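Local coordinates for major capsid protein P2 (Pseudoalteromonas phage pm2, PDB 2VVF) that forms the capsid shell of a membrane-containing marine phage as a homotrimer whose subunits each carry two jelly-roll domains, at residues 18-23 with 115-120; 33-38 with 128-133; 143-148 with 257-262; 149-154 with 251-256; 169-174 with 228-233. One frame throughout, in Å; residues are numbered along the deposited sequence.

Overall arrangement
Interactions 1 and 2 lie in the N-terminal jelly roll, and interactions 3, 4 and 5 in the C-terminal one. Interactions 1 and 2 belong to two different sheets and touch through Phe-118, Ile-120 and Leu-129, with centres about 12 Å apart. Interactions 3 and 4 are successive parts of one strand pair, 143-154 with 252-263. Interaction 3 is buried near the chain centre, and its arginine ends are bonded by groups outside the strand pair. Interaction 4 is partly exposed, with glutamines and charged groups on its exposed side. Interaction 5, also buried, joins the next strand of that sheet to a loop. Interactions 2 and 5 also reach other subunits.

Interaction 1: residues 18-23 with 115-120; sequences SCSIKL and EIKFDI
Ser-18 OG donates to Asp-119 OD1 at 2.7 Å, meeting the oxygen from above the carboxylate plane. Asp-119 OD2 is held by Asn-46 ND2. The two strands run antiparallel. Phe-118 N bonds to Cys-19 O at 3.1 Å, while the return bond from Cys-19 N is weak. Ile-21 and Ile-116 exchange two more backbone bonds. Cys-19, Ile-21, Ile-116 and Phe-118 face the interior of the jelly roll. Phe-118 CG lies between the backbone N and the carbonyl carbon (chi1 60°), and the ring end comes nearer strand 18-23. Cys-19 O lies over one ring face, offset toward the rim. Ile-21 CG1 meets the ring edge in plane, 4.0 Å from Phe-118 CE1. Cys-19 CB packs on Phe-118 CZ at 3.7 Å. Its SG sits oblique to that ring and touches Ile-120 CD1 at 3.5 Å. Ile-21 and Ile-116 meet through their CB atoms at 3.9 Å. On the other sheet face, Lys-22 and Glu-115 lie side by side, pointing the same way. Lys-22 NZ stays 4.3 Å from Glu-115 OE1, beyond a salt bridge. The contact is thus two-sided: apolar groups bury one face against strands 28-37 and 128-136, while hydroxyl, carboxylate and ammonium groups occupy the other.

Interaction 2: residues 33-38 with 128-133; sequences DLRYSG and KLSAIA
Asp-33 and Ile-132 exchange backbone hydrogen bonds, as do Arg-35 and Ser-130. Asp-33 N to Ile-132 O is 2.9 Å. The pair of bonds between Ser-37 and Lys-128 is weak. Four CA-H...O contacts accompany these bonds, such as Ala-131 CA to Asp-33 O at 3.3 Å. The apolar contacts lie on the face of Leu-34 and Leu-129. With CG anti to the backbone N (chi1 176°), Leu-34 leans toward the other strand, and its CD1 meets Leu-129 CB at 4.2 Å. Leu-129 CD2 presses on Tyr-36 CB at 3.4 Å. Leu-34 CD1 also rests on the carbonyl oxygen Ser-130 O, at 3.3 Å. On the other face, Ser-130 OG lies beside Arg-35 CB at 3.5 Å. The polar ends of Asp-33 and Arg-35 turn to other partners. Asp-33 OD1 bonds to Ser-82 OG, and Arg-35 NH2 forms a salt bridge with Asp-202 of the second subunit. Strand 80-84 flanks strand 28-37 on its other edge, strand 3-6 pairs with strand 128-136, and Leu-129 packs inward on strand 114-120 of the facing sheet.

Interaction 3: residues 143-148 with 257-262; sequences WLTMRR and IVEYMG. With CA (calcium ion), chain G.
Met-146 N donates to Tyr-260 O at 2.9 Å, nearly straight at the hydrogen (175°). The return bond runs from Tyr-260 N to Met-146 O. In both, the donor stands above the carbonyl plane. Arg-148 and Val-258 also bond both ways. Leu-144 N reaches Gly-262 O at 3.1 Å, but the bond back from Gly-262 N is weak. Trp-143 O turns to the calcium ion, at 2.8 Å. Ala-105 O and Pro-141 O complete the protein ligands of this site. Gly-262 CA lies over the six-membered ring of Trp-143, 3.7 Å from its centroid, as a CH-pi contact. These strands, 143-154 and 252-263, are the long antiparallel pair of the C-terminal jelly roll, the second of the double jelly-roll fold. The polar ends of several side chains are bonded from outside the pair. Arg-147 has CG anti to the backbone N (chi1 -169°) and runs extended, its end coming nearer the other strand. There Ile-257 CG2 covers the centre of the guanidinium face, 3.5 Å from Arg-147 CZ. Arg-148 CG lies 3.9 Å from Tyr-260 CD2, the two side chains crossing at about a right angle. Arg-147 NH1 bonds to Thr-58 O, Arg-148 NE bonds to Leu-56 O, and Arg-148 NH2 forms a salt bridge with the C-terminal carboxylate of Phe-269. Tyr-260 OH is held by Pro-165 O, Glu-259 OE2 by His-176 NE2, and Thr-145 OG1 by Arg-87 NH1.

Interaction 4: residues 149-154 with 251-256; sequences NFFKQL and DEQAEI
Glu-255 and Phe-151 lie side by side, pointing the same way. Glu-255 CB starts 3.8 Å from Phe-151 CE1. Its CG, anti to the backbone N (chi1 -179°), then sits over the ring face, 4.1 Å from the Phe-151 centroid, in a CH-pi contact. Next, CD lies 3.9 Å from Phe-151 CZ, with the carboxylate 21° from the ring plane. At the tip, OE2 is beside the amide group of Asn-149, and OE1 has a long, weak ion pair with Lys-178. Gln-253 NE2 approaches the same ring obliquely, 3.5 Å from Phe-151 CD1. On the opposite face, Leu-154 CD1 packs on Ala-254 CB at 3.6 Å. Lys-152 and Ala-254 exchange backbone bonds, with Lys-152 N to Ala-254 O at 2.9 Å. Lys-152 NZ goes to Asp-163 in a salt bridge. At the far end, the bond from Gln-153 NE2 to Asp-251 OD1 is weak. This is a twisted antiparallel pair, the N-to-C directions of the two short segments 144° apart, in the C-terminal jelly roll of a double jelly-roll capsid protein.

Interaction 5: residues 169-174 with 228-233; sequences GYRIAA and DVYQSV
Arg-171 NH1 donates to Ser-232 OG at 3.1 Å, and the partner lies 16° out of the guanidinium plane. The Arg-171 chain runs extended from CG to NE, and its CD also touches Ser-232 OG. The Tyr-230 ring lies nearby, with Arg-171 NH2 4.1 Å from Tyr-230 CD1 and the two planes 78° apart. Ile-172 and Val-233 form one antiparallel bridge. Ile-172 N meets Val-233 O on a lone pair at 2.8 Å, and Val-233 N bonds back to Ile-172 O. Their CB atoms touch at 3.9 Å. Here the loop after strand 218-222 joins the edge of strand 171-178 in the C-terminal jelly roll. A second shell fixes the serine. Its OG donates to Val-229 O at 2.6 Å, and Ser-232 N bonds to the same oxygen. Asp-228 shapes the short 3-10 turn at 229-231. Its OD1 accepts from Tyr-230 N at 3.1 Å, an Asx turn, and its OD2 from Gln-231 NE2. Further out, Asp-228 OD2 forms a salt bridge with Arg-102 of the third subunit.

Interaction 1: residues 18-23 with 115-120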
# COMPACT_ATOMS: atom_id res chain seq x y z
N SER A 18 -22.02 17.29 29.08
CA SER A 18 -21.75 15.87 28.86
C SER A 18 -22.65 15.41 27.72
O SER A 18 -23.85 15.24 27.90
CB SER A 18 -22.05 15.06 30.12
OG SER A 18 -20.88 14.89 30.91
N CYS A 19 -22.07 15.25 26.54
CA CYS A 19 -22.84 14.86 25.37
C CYS A 19 -22.63 13.41 24.98
O CYS A 19 -21.77 12.72 25.53
CB CYS A 19 -22.53 15.78 24.18
SG CYS A 19 -22.47 17.53 24.60
N SER A 20 -23.44 12.95 24.03
CA SER A 20 -23.36 11.57 23.58
C SER A 20 -23.79 11.44 22.13
O SER A 20 -24.67 12.16 21.66
CB SER A 20 -24.25 10.70 24.46
OG SER A 20 -24.44 9.42 23.89
N ILE A 21 -23.15 10.52 21.41
CA ILE A 21 -23.49 10.26 20.02
C ILE A 21 -24.24 8.94 19.97
O ILE A 21 -23.64 7.87 19.89
CB ILE A 21 -22.25 10.23 19.11
CG1 ILE A 21 -21.59 11.61 19.05
CG2 ILE A 21 -22.63 9.76 17.70
CD1 ILE A 21 -20.36 11.66 18.18
N LYS A 22 -25.56 9.01 20.07
CA LYS A 22 -26.39 7.82 20.06
C LYS A 22 -26.57 7.29 18.64
O LYS A 22 -27.15 7.97 17.78
CB LYS A 22 -27.75 8.09 20.71
CG LYS A 22 -27.64 8.77 22.07
CD LYS A 22 -28.94 8.69 22.84
CE LYS A 22 -28.74 9.09 24.29
NZ LYS A 22 -29.92 8.75 25.13
N LEU A 23 -26.05 6.10 18.39
CA LEU A 23 -26.12 5.49 17.07
C LEU A 23 -27.33 4.58 16.91
O LEU A 23 -27.60 3.74 17.77
CB LEU A 23 -24.83 4.73 16.77
CG LEU A 23 -23.53 5.52 16.99
CD1 LEU A 23 -22.34 4.59 17.07
CD2 LEU A 23 -23.35 6.55 15.89
N GLU A 115 -23.59 3.78 21.87
CA GLU A 115 -23.29 5.17 22.20
C GLU A 115 -21.81 5.53 22.20
O GLU A 115 -20.95 4.69 22.46
CB GLU A 115 -23.87 5.49 23.58
CG GLU A 115 -24.82 6.67 23.62
CD GLU A 115 -25.60 6.74 24.92
OE1 GLU A 115 -26.62 6.03 25.03
OE2 GLU A 115 -25.18 7.49 25.82
N ILE A 116 -21.54 6.81 21.96
CA ILE A 116 -20.19 7.35 22.02
C ILE A 116 -20.27 8.57 22.94
O ILE A 116 -20.55 9.68 22.49
CB ILE A 116 -19.64 7.71 20.63
CG1 ILE A 116 -19.41 6.45 19.80
CG2 ILE A 116 -18.35 8.49 20.77
CD1 ILE A 116 -18.80 6.73 18.45
N LYS A 117 -20.07 8.34 24.23
CA LYS A 117 -20.16 9.40 25.22
C LYS A 117 -18.84 10.14 25.39
O LYS A 117 -17.77 9.61 25.13
CB LYS A 117 -20.63 8.83 26.56
CG LYS A 117 -22.02 8.23 26.53
CD LYS A 117 -22.22 7.23 27.65
CE LYS A 117 -22.81 7.88 28.89
NZ LYS A 117 -23.70 6.95 29.64
N PHE A 118 -18.95 11.39 25.85
CA PHE A 118 -17.77 12.23 26.07
C PHE A 118 -18.18 13.49 26.82
O PHE A 118 -19.35 13.86 26.85
CB PHE A 118 -17.11 12.60 24.74
CG PHE A 118 -18.01 13.35 23.80
CD1 PHE A 118 -18.82 12.67 22.90
CD2 PHE A 118 -18.06 14.74 23.82
CE1 PHE A 118 -19.66 13.37 22.04
CE2 PHE A 118 -18.89 15.43 22.96
CZ PHE A 118 -19.69 14.75 22.07
N ASP A 119 -17.20 14.14 27.44
CA ASP A 119 -17.44 15.36 28.19
C ASP A 119 -16.73 16.55 27.54
O ASP A 119 -15.56 16.45 27.16
CB ASP A 119 -16.96 15.21 29.63
CG ASP A 119 -17.48 13.94 30.29
OD1 ASP A 119 -18.64 13.57 30.03
OD2 ASP A 119 -16.72 13.32 31.06
N ILE A 120 -17.44 17.66 27.41
CA ILE A 120 -16.85 18.86 26.82
C ILE A 120 -16.25 19.73 27.92
O ILE A 120 -16.95 20.12 28.87
CB ILE A 120 -17.88 19.65 25.97
CG1 ILE A 120 -18.63 18.70 25.03
CG2 ILE A 120 -17.18 20.75 25.19
CD1 ILE A 120 -19.60 19.41 24.11

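Interaction 2: residues 33-38 with 128-133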
# COMPACT_ATOMS: atom_id res chain seq x y z
N ASP A 33 -17.02 9.76 11.19
CA ASP A 33 -16.26 11.00 11.08
C ASP A 33 -16.84 12.09 11.97
O ASP A 33 -17.95 12.56 11.74
CB ASP A 33 -16.20 11.46 9.62
CG ASP A 33 -15.74 10.37 8.68
OD1 ASP A 33 -14.75 9.67 9.00
OD2 ASP A 33 -16.37 10.20 7.61
N LEU A 34 -16.08 12.49 12.98
CA LEU A 34 -16.53 13.52 13.91
C LEU A 34 -15.87 14.86 13.62
O LEU A 34 -14.66 15.02 13.77
CB LEU A 34 -16.26 13.10 15.36
CG LEU A 34 -16.60 14.13 16.44
CD1 LEU A 34 -18.10 14.35 16.52
CD2 LEU A 34 -16.03 13.71 17.79
N ARG A 35 -16.69 15.83 13.21
CA ARG A 35 -16.21 17.17 12.91
C ARG A 35 -16.31 18.03 14.17
O ARG A 35 -17.33 18.00 14.86
CB ARG A 35 -17.02 17.79 11.78
CG ARG A 35 -16.51 19.14 11.30
CD ARG A 35 -17.25 19.61 10.06
NE ARG A 35 -16.77 18.96 8.85
CZ ARG A 35 -15.57 19.17 8.31
NH1 ARG A 35 -14.72 20.01 8.89
NH2 ARG A 35 -15.22 18.54 7.20
N TYR A 36 -15.25 18.77 14.48
CA TYR A 36 -15.23 19.60 15.67
C TYR A 36 -14.68 21.00 15.39
O TYR A 36 -13.84 21.18 14.50
CB TYR A 36 -14.40 18.94 16.77
CG TYR A 36 -12.94 18.76 16.39
CD1 TYR A 36 -12.49 17.58 15.81
CD2 TYR A 36 -12.02 19.78 16.60
CE1 TYR A 36 -11.16 17.42 15.45
CE2 TYR A 36 -10.69 19.62 16.25
CZ TYR A 36 -10.26 18.44 15.67
OH TYR A 36 -8.94 18.29 15.32
N SER A 37 -15.15 21.97 16.15
CA SER A 37 -14.71 23.35 16.03
C SER A 37 -15.11 24.11 17.29
O SER A 37 -16.11 23.77 17.93
CB SER A 37 -15.32 24.00 14.78
OG SER A 37 -16.60 24.54 15.06
N GLY A 38 -14.33 25.11 17.66
CA GLY A 38 -14.60 25.89 18.86
C GLY A 38 -14.18 25.09 20.09
O GLY A 38 -14.55 25.41 21.22
N LYS A 128 -18.64 22.98 18.71
CA LYS A 128 -19.54 22.68 17.61
C LYS A 128 -19.15 21.30 17.10
O LYS A 128 -18.04 21.10 16.61
CB LYS A 128 -19.40 23.71 16.49
CG LYS A 128 -20.50 24.76 16.46
CD LYS A 128 -20.01 26.05 15.82
CE LYS A 128 -20.79 27.25 16.35
NZ LYS A 128 -20.69 28.42 15.43
N LEU A 129 -20.04 20.32 17.25
CA LEU A 129 -19.74 18.96 16.83
C LEU A 129 -20.85 18.31 16.01
O LEU A 129 -22.03 18.39 16.35
CB LEU A 129 -19.41 18.09 18.04
CG LEU A 129 -18.37 18.63 19.01
CD1 LEU A 129 -18.79 18.37 20.45
CD2 LEU A 129 -17.00 18.02 18.74
N SER A 130 -20.44 17.65 14.93
CA SER A 130 -21.36 16.94 14.05
C SER A 130 -20.69 15.62 13.65
O SER A 130 -19.47 15.49 13.74
CB SER A 130 -21.67 17.77 12.81
OG SER A 130 -20.48 18.18 12.16
N ALA A 131 -21.49 14.65 13.23
CA ALA A 131 -20.95 13.36 12.86
C ALA A 131 -21.54 12.79 11.57
O ALA A 131 -22.72 12.99 11.27
CB ALA A 131 -21.12 12.36 14.00
N ILE A 132 -20.71 12.07 10.83
CA ILE A 132 -21.11 11.42 9.60
C ILE A 132 -20.78 9.94 9.73
O ILE A 132 -19.74 9.58 10.29
CB ILE A 132 -20.41 12.04 8.37
CG1 ILE A 132 -21.07 13.37 7.99
CG2 ILE A 132 -20.42 11.07 7.20
CD1 ILE A 132 -20.30 14.16 6.95
N ALA A 133 -21.67 9.08 9.24
CA ALA A 133 -21.45 7.64 9.35
C ALA A 133 -21.28 6.93 8.01
O ALA A 133 -22.09 7.10 7.10
CB ALA A 133 -22.56 7.00 10.16

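Interaction 3: residues 143-148 with 257-262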
# COMPACT_ATOMS: atom_id res chain seq x y z
N TRP A 143 -16.29 -9.41 16.27
CA TRP A 143 -14.91 -8.99 16.52
C TRP A 143 -14.76 -7.48 16.57
O TRP A 143 -15.03 -6.79 15.58
CB TRP A 143 -13.97 -9.58 15.47
CG TRP A 143 -13.27 -10.83 15.92
CD1 TRP A 143 -13.70 -12.11 15.74
CD2 TRP A 143 -12.06 -10.90 16.69
NE1 TRP A 143 -12.81 -12.99 16.34
CE2 TRP A 143 -11.81 -12.27 16.92
CE3 TRP A 143 -11.16 -9.95 17.18
CZ2 TRP A 143 -10.69 -12.70 17.63
CZ3 TRP A 143 -10.06 -10.39 17.88
CH2 TRP A 143 -9.83 -11.75 18.10
N LEU A 144 -14.34 -6.96 17.71
CA LEU A 144 -14.17 -5.53 17.90
C LEU A 144 -12.85 -5.21 18.60
O LEU A 144 -12.30 -6.05 19.31
CB LEU A 144 -15.32 -4.97 18.74
CG LEU A 144 -16.49 -4.28 18.04
CD1 LEU A 144 -16.64 -4.75 16.61
CD2 LEU A 144 -17.78 -4.49 18.82
N THR A 145 -12.37 -3.99 18.42
CA THR A 145 -11.15 -3.52 19.08
C THR A 145 -11.59 -2.88 20.39
O THR A 145 -12.49 -2.04 20.41
CB THR A 145 -10.38 -2.51 18.21
OG1 THR A 145 -9.88 -3.16 17.03
CG2 THR A 145 -9.21 -1.93 18.99
N MET A 146 -10.97 -3.28 21.50
CA MET A 146 -11.33 -2.74 22.80
C MET A 146 -10.15 -2.03 23.46
O MET A 146 -9.32 -2.66 24.12
CB MET A 146 -11.87 -3.85 23.71
CG MET A 146 -13.20 -4.41 23.24
SD MET A 146 -13.37 -6.17 23.59
CE MET A 146 -14.67 -6.62 22.42
N ARG A 147 -10.09 -0.72 23.27
CA ARG A 147 -9.02 0.10 23.82
C ARG A 147 -9.24 0.33 25.32
O ARG A 147 -10.24 0.91 25.72
CB ARG A 147 -8.95 1.43 23.08
CG ARG A 147 -7.72 2.27 23.38
CD ARG A 147 -7.95 3.72 22.98
NE ARG A 147 -6.70 4.46 22.83
CZ ARG A 147 -6.18 5.24 23.78
NH1 ARG A 147 -6.80 5.37 24.94
NH2 ARG A 147 -5.04 5.88 23.56
N ARG A 148 -8.29 -0.15 26.13
CA ARG A 148 -8.39 -0.01 27.58
C ARG A 148 -7.29 0.87 28.16
O ARG A 148 -6.16 0.89 27.66
CB ARG A 148 -8.39 -1.39 28.25
CG ARG A 148 -9.68 -2.17 28.06
CD ARG A 148 -10.89 -1.25 28.07
NE ARG A 148 -12.03 -1.84 27.37
CZ ARG A 148 -12.79 -2.80 27.87
NH1 ARG A 148 -12.55 -3.28 29.08
NH2 ARG A 148 -13.80 -3.29 27.16
N ILE A 257 -1.69 1.99 27.47
CA ILE A 257 -2.82 1.74 26.58
C ILE A 257 -2.72 0.32 26.03
O ILE A 257 -1.71 -0.05 25.44
CB ILE A 257 -2.87 2.76 25.43
CG1 ILE A 257 -2.79 4.19 25.98
CG2 ILE A 257 -4.14 2.58 24.61
CD1 ILE A 257 -3.86 4.50 26.99
N VAL A 258 -3.76 -0.47 26.24
CA VAL A 258 -3.78 -1.84 25.75
C VAL A 258 -4.92 -2.03 24.76
O VAL A 258 -6.09 -1.87 25.11
CB VAL A 258 -3.86 -2.86 26.90
CG1 VAL A 258 -3.79 -4.28 26.35
CG2 VAL A 258 -2.76 -2.61 27.91
N GLU A 259 -4.58 -2.37 23.52
CA GLU A 259 -5.57 -2.60 22.49
C GLU A 259 -5.96 -4.07 22.46
O GLU A 259 -5.26 -4.89 21.87
CB GLU A 259 -5.03 -2.18 21.12
CG GLU A 259 -4.85 -0.68 20.96
CD GLU A 259 -4.42 -0.30 19.56
OE1 GLU A 259 -5.26 -0.34 18.64
OE2 GLU A 259 -3.23 0.04 19.37
N TYR A 260 -7.06 -4.40 23.13
CA TYR A 260 -7.54 -5.77 23.18
C TYR A 260 -8.39 -6.06 21.95
O TYR A 260 -8.81 -5.15 21.23
CB TYR A 260 -8.37 -6.01 24.44
CG TYR A 260 -7.56 -6.04 25.72
CD1 TYR A 260 -6.92 -7.20 26.13
CD2 TYR A 260 -7.45 -4.91 26.52
CE1 TYR A 260 -6.19 -7.24 27.30
CE2 TYR A 260 -6.72 -4.94 27.70
CZ TYR A 260 -6.09 -6.10 28.08
OH TYR A 260 -5.36 -6.13 29.24
N MET A 261 -8.66 -7.34 21.72
CA MET A 261 -9.47 -7.78 20.59
C MET A 261 -10.21 -9.06 20.96
O MET A 261 -9.67 -9.91 21.66
CB MET A 261 -8.59 -8.04 19.36
CG MET A 261 -8.03 -6.81 18.70
SD MET A 261 -6.97 -7.23 17.30
CE MET A 261 -6.03 -8.59 17.98
N GLY A 262 -11.44 -9.19 20.47
CA GLY A 262 -12.23 -10.38 20.74
C GLY A 262 -13.67 -10.18 20.28
O GLY A 262 -14.08 -9.07 19.95
CA CA G . -17.29 -6.73 14.01

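Interaction 4: residues 149-154 with 251-256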
# COMPACT_ATOMS: atom_id res chain seq x y z
N ASN A 149 -7.63 1.59 29.22
CA ASN A 149 -6.71 2.52 29.87
C ASN A 149 -6.21 1.99 31.21
O ASN A 149 -6.99 1.47 32.01
CB ASN A 149 -7.41 3.87 30.09
CG ASN A 149 -6.51 5.05 29.81
OD1 ASN A 149 -5.36 4.89 29.40
ND2 ASN A 149 -7.03 6.25 30.03
N PHE A 150 -4.92 2.14 31.46
CA PHE A 150 -4.31 1.72 32.72
C PHE A 150 -3.24 2.72 33.14
O PHE A 150 -2.50 3.24 32.31
CB PHE A 150 -3.70 0.32 32.59
CG PHE A 150 -4.66 -0.73 32.11
CD1 PHE A 150 -5.53 -1.34 32.99
CD2 PHE A 150 -4.67 -1.12 30.78
CE1 PHE A 150 -6.42 -2.30 32.56
CE2 PHE A 150 -5.55 -2.09 30.34
CZ PHE A 150 -6.43 -2.68 31.23
N PHE A 151 -3.17 3.00 34.44
CA PHE A 151 -2.18 3.94 34.97
C PHE A 151 -1.27 3.23 35.96
O PHE A 151 -1.73 2.62 36.92
CB PHE A 151 -2.87 5.13 35.62
CG PHE A 151 -3.55 6.05 34.65
CD1 PHE A 151 -2.89 7.17 34.16
CD2 PHE A 151 -4.83 5.79 34.20
CE1 PHE A 151 -3.50 8.01 33.25
CE2 PHE A 151 -5.45 6.63 33.30
CZ PHE A 151 -4.79 7.74 32.82
N LYS A 152 0.03 3.31 35.71
CA LYS A 152 0.99 2.65 36.58
C LYS A 152 2.22 3.52 36.82
O LYS A 152 2.58 4.35 35.99
CB LYS A 152 1.40 1.30 36.00
CG LYS A 152 0.61 0.13 36.56
CD LYS A 152 -0.06 -0.66 35.46
CE LYS A 152 -1.32 -1.34 35.97
NZ LYS A 152 -1.30 -2.81 35.72
N GLN A 153 2.85 3.32 37.97
CA GLN A 153 4.03 4.10 38.34
C GLN A 153 5.31 3.52 37.76
O GLN A 153 5.57 2.32 37.86
CB GLN A 153 4.15 4.20 39.86
CG GLN A 153 5.27 5.11 40.33
CD GLN A 153 4.97 6.58 40.11
OE1 GLN A 153 3.85 6.94 39.74
NE2 GLN A 153 5.96 7.43 40.34
N LEU A 154 6.10 4.39 37.15
CA LEU A 154 7.37 3.99 36.57
C LEU A 154 8.47 4.58 37.44
O LEU A 154 8.34 5.68 37.97
CB LEU A 154 7.52 4.51 35.14
CG LEU A 154 6.78 3.72 34.07
CD1 LEU A 154 7.20 4.18 32.68
CD2 LEU A 154 6.99 2.23 34.24
N ASP A 251 10.98 9.20 37.20
CA ASP A 251 10.02 8.62 38.14
C ASP A 251 8.69 9.30 37.88
O ASP A 251 8.45 10.41 38.34
CB ASP A 251 10.46 8.86 39.58
CG ASP A 251 10.44 7.59 40.41
OD1 ASP A 251 9.34 7.18 40.85
OD2 ASP A 251 11.52 7.00 40.62
N GLU A 252 7.84 8.65 37.09
CA GLU A 252 6.55 9.22 36.72
C GLU A 252 5.46 8.16 36.64
O GLU A 252 5.73 6.96 36.74
CB GLU A 252 6.67 9.92 35.37
CG GLU A 252 6.65 8.98 34.17
CD GLU A 252 7.70 9.32 33.13
OE1 GLU A 252 7.59 10.40 32.51
OE2 GLU A 252 8.61 8.50 32.91
N GLN A 253 4.22 8.61 36.46
CA GLN A 253 3.10 7.70 36.31
C GLN A 253 2.81 7.58 34.82
O GLN A 253 2.50 8.57 34.16
CB GLN A 253 1.86 8.19 37.05
CG GLN A 253 0.61 7.39 36.70
CD GLN A 253 -0.63 7.87 37.43
OE1 GLN A 253 -0.95 7.40 38.52
NE2 GLN A 253 -1.36 8.79 36.80
N ALA A 254 2.95 6.37 34.30
CA ALA A 254 2.73 6.11 32.89
C ALA A 254 1.30 5.69 32.61
O ALA A 254 0.67 5.01 33.42
CB ALA A 254 3.69 5.04 32.40
N GLU A 255 0.79 6.09 31.45
CA GLU A 255 -0.54 5.67 31.04
C GLU A 255 -0.34 4.53 30.05
O GLU A 255 0.18 4.74 28.95
CB GLU A 255 -1.31 6.82 30.38
CG GLU A 255 -2.72 6.41 29.96
CD GLU A 255 -3.43 7.47 29.14
OE1 GLU A 255 -2.96 8.64 29.12
OE2 GLU A 255 -4.47 7.15 28.53
N ILE A 256 -0.70 3.32 30.46
CA ILE A 256 -0.54 2.15 29.61
C ILE A 256 -1.80 1.88 28.80
O ILE A 256 -2.86 1.58 29.35
CB ILE A 256 -0.13 0.91 30.42
CG1 ILE A 256 1.17 1.17 31.20
CG2 ILE A 256 0.05 -0.30 29.50
CD1 ILE A 256 2.34 1.58 30.34

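Interaction 5: residues 169-174 with 228-233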
# COMPACT_ATOMS: atom_id res chain seq x y z
N GLY A 169 -9.51 -15.89 25.81
CA GLY A 169 -10.00 -15.96 24.44
C GLY A 169 -9.73 -14.68 23.66
O GLY A 169 -9.79 -14.67 22.43
N TYR A 170 -9.42 -13.61 24.38
CA TYR A 170 -9.13 -12.33 23.75
C TYR A 170 -7.68 -12.26 23.28
O TYR A 170 -6.88 -13.13 23.61
CB TYR A 170 -9.43 -11.18 24.72
CG TYR A 170 -10.91 -10.93 24.92
CD1 TYR A 170 -11.50 -9.78 24.42
CD2 TYR A 170 -11.71 -11.83 25.60
CE1 TYR A 170 -12.86 -9.54 24.60
CE2 TYR A 170 -13.06 -11.60 25.78
CZ TYR A 170 -13.63 -10.45 25.28
OH TYR A 170 -14.98 -10.22 25.45
N ARG A 171 -7.36 -11.22 22.52
CA ARG A 171 -6.01 -11.02 22.02
C ARG A 171 -5.53 -9.61 22.33
O ARG A 171 -6.33 -8.75 22.70
CB ARG A 171 -5.97 -11.22 20.50
CG ARG A 171 -6.41 -12.59 20.03
CD ARG A 171 -6.02 -12.80 18.57
NE ARG A 171 -5.86 -14.22 18.24
CZ ARG A 171 -4.69 -14.80 18.00
NH1 ARG A 171 -3.56 -14.10 18.06
NH2 ARG A 171 -4.64 -16.09 17.70
N ILE A 172 -4.24 -9.38 22.16
CA ILE A 172 -3.66 -8.06 22.38
C ILE A 172 -2.96 -7.63 21.10
O ILE A 172 -1.97 -8.24 20.69
CB ILE A 172 -2.70 -8.04 23.58
CG1 ILE A 172 -3.46 -8.33 24.87
CG2 ILE A 172 -2.00 -6.69 23.67
CD1 ILE A 172 -2.57 -8.42 26.09
N ALA A 173 -3.49 -6.60 20.46
CA ALA A 173 -2.92 -6.09 19.22
C ALA A 173 -1.66 -5.27 19.49
O ALA A 173 -0.67 -5.39 18.77
CB ALA A 173 -3.95 -5.26 18.46
N ALA A 174 -1.71 -4.44 20.52
CA ALA A 174 -0.57 -3.60 20.87
C ALA A 174 -0.65 -3.04 22.28
O ALA A 174 -1.71 -3.05 22.91
CB ALA A 174 -0.43 -2.47 19.86
N ASP A 228 -1.13 -8.94 10.28
CA ASP A 228 -1.67 -10.27 10.53
C ASP A 228 -2.22 -10.36 11.95
O ASP A 228 -1.48 -10.21 12.92
CB ASP A 228 -0.58 -11.33 10.31
CG ASP A 228 -1.11 -12.74 10.47
OD1 ASP A 228 -2.34 -12.91 10.54
OD2 ASP A 228 -0.29 -13.68 10.54
N VAL A 229 -3.52 -10.61 12.06
CA VAL A 229 -4.18 -10.70 13.36
C VAL A 229 -3.66 -11.86 14.19
O VAL A 229 -3.73 -11.83 15.42
CB VAL A 229 -5.71 -10.76 13.20
CG1 VAL A 229 -6.14 -12.09 12.59
CG2 VAL A 229 -6.39 -10.54 14.54
N TYR A 230 -3.14 -12.89 13.52
CA TYR A 230 -2.63 -14.08 14.19
C TYR A 230 -1.26 -13.86 14.83
O TYR A 230 -0.70 -14.77 15.44
CB TYR A 230 -2.54 -15.25 13.21
CG TYR A 230 -3.88 -15.83 12.83
CD1 TYR A 230 -4.55 -16.70 13.69
CD2 TYR A 230 -4.48 -15.51 11.62
CE1 TYR A 230 -5.78 -17.23 13.34
CE2 TYR A 230 -5.71 -16.04 11.27
CZ TYR A 230 -6.35 -16.90 12.13
OH TYR A 230 -7.57 -17.44 11.78
N GLN A 231 -0.72 -12.66 14.66
CA GLN A 231 0.59 -12.33 15.22
C GLN A 231 0.40 -11.69 16.58
O GLN A 231 1.34 -11.57 17.37
CB GLN A 231 1.35 -11.38 14.29
CG GLN A 231 2.06 -12.06 13.13
CD GLN A 231 2.29 -13.54 13.35
OE1 GLN A 231 3.11 -13.94 14.17
NE2 GLN A 231 1.58 -14.36 12.59
N SER A 232 -0.83 -11.27 16.86
CA SER A 232 -1.16 -10.63 18.13
C SER A 232 -1.09 -11.64 19.27
O SER A 232 -1.09 -12.85 19.05
CB SER A 232 -2.56 -10.01 18.06
OG SER A 232 -3.55 -11.00 17.89
N VAL A 233 -1.02 -11.12 20.49
CA VAL A 233 -0.94 -11.97 21.68
C VAL A 233 -2.28 -12.64 21.97
O VAL A 233 -3.28 -11.98 22.24
CB VAL A 233 -0.44 -11.17 22.90
CG1 VAL A 233 -0.44 -12.06 24.14
CG2 VAL A 233 0.94 -10.60 22.64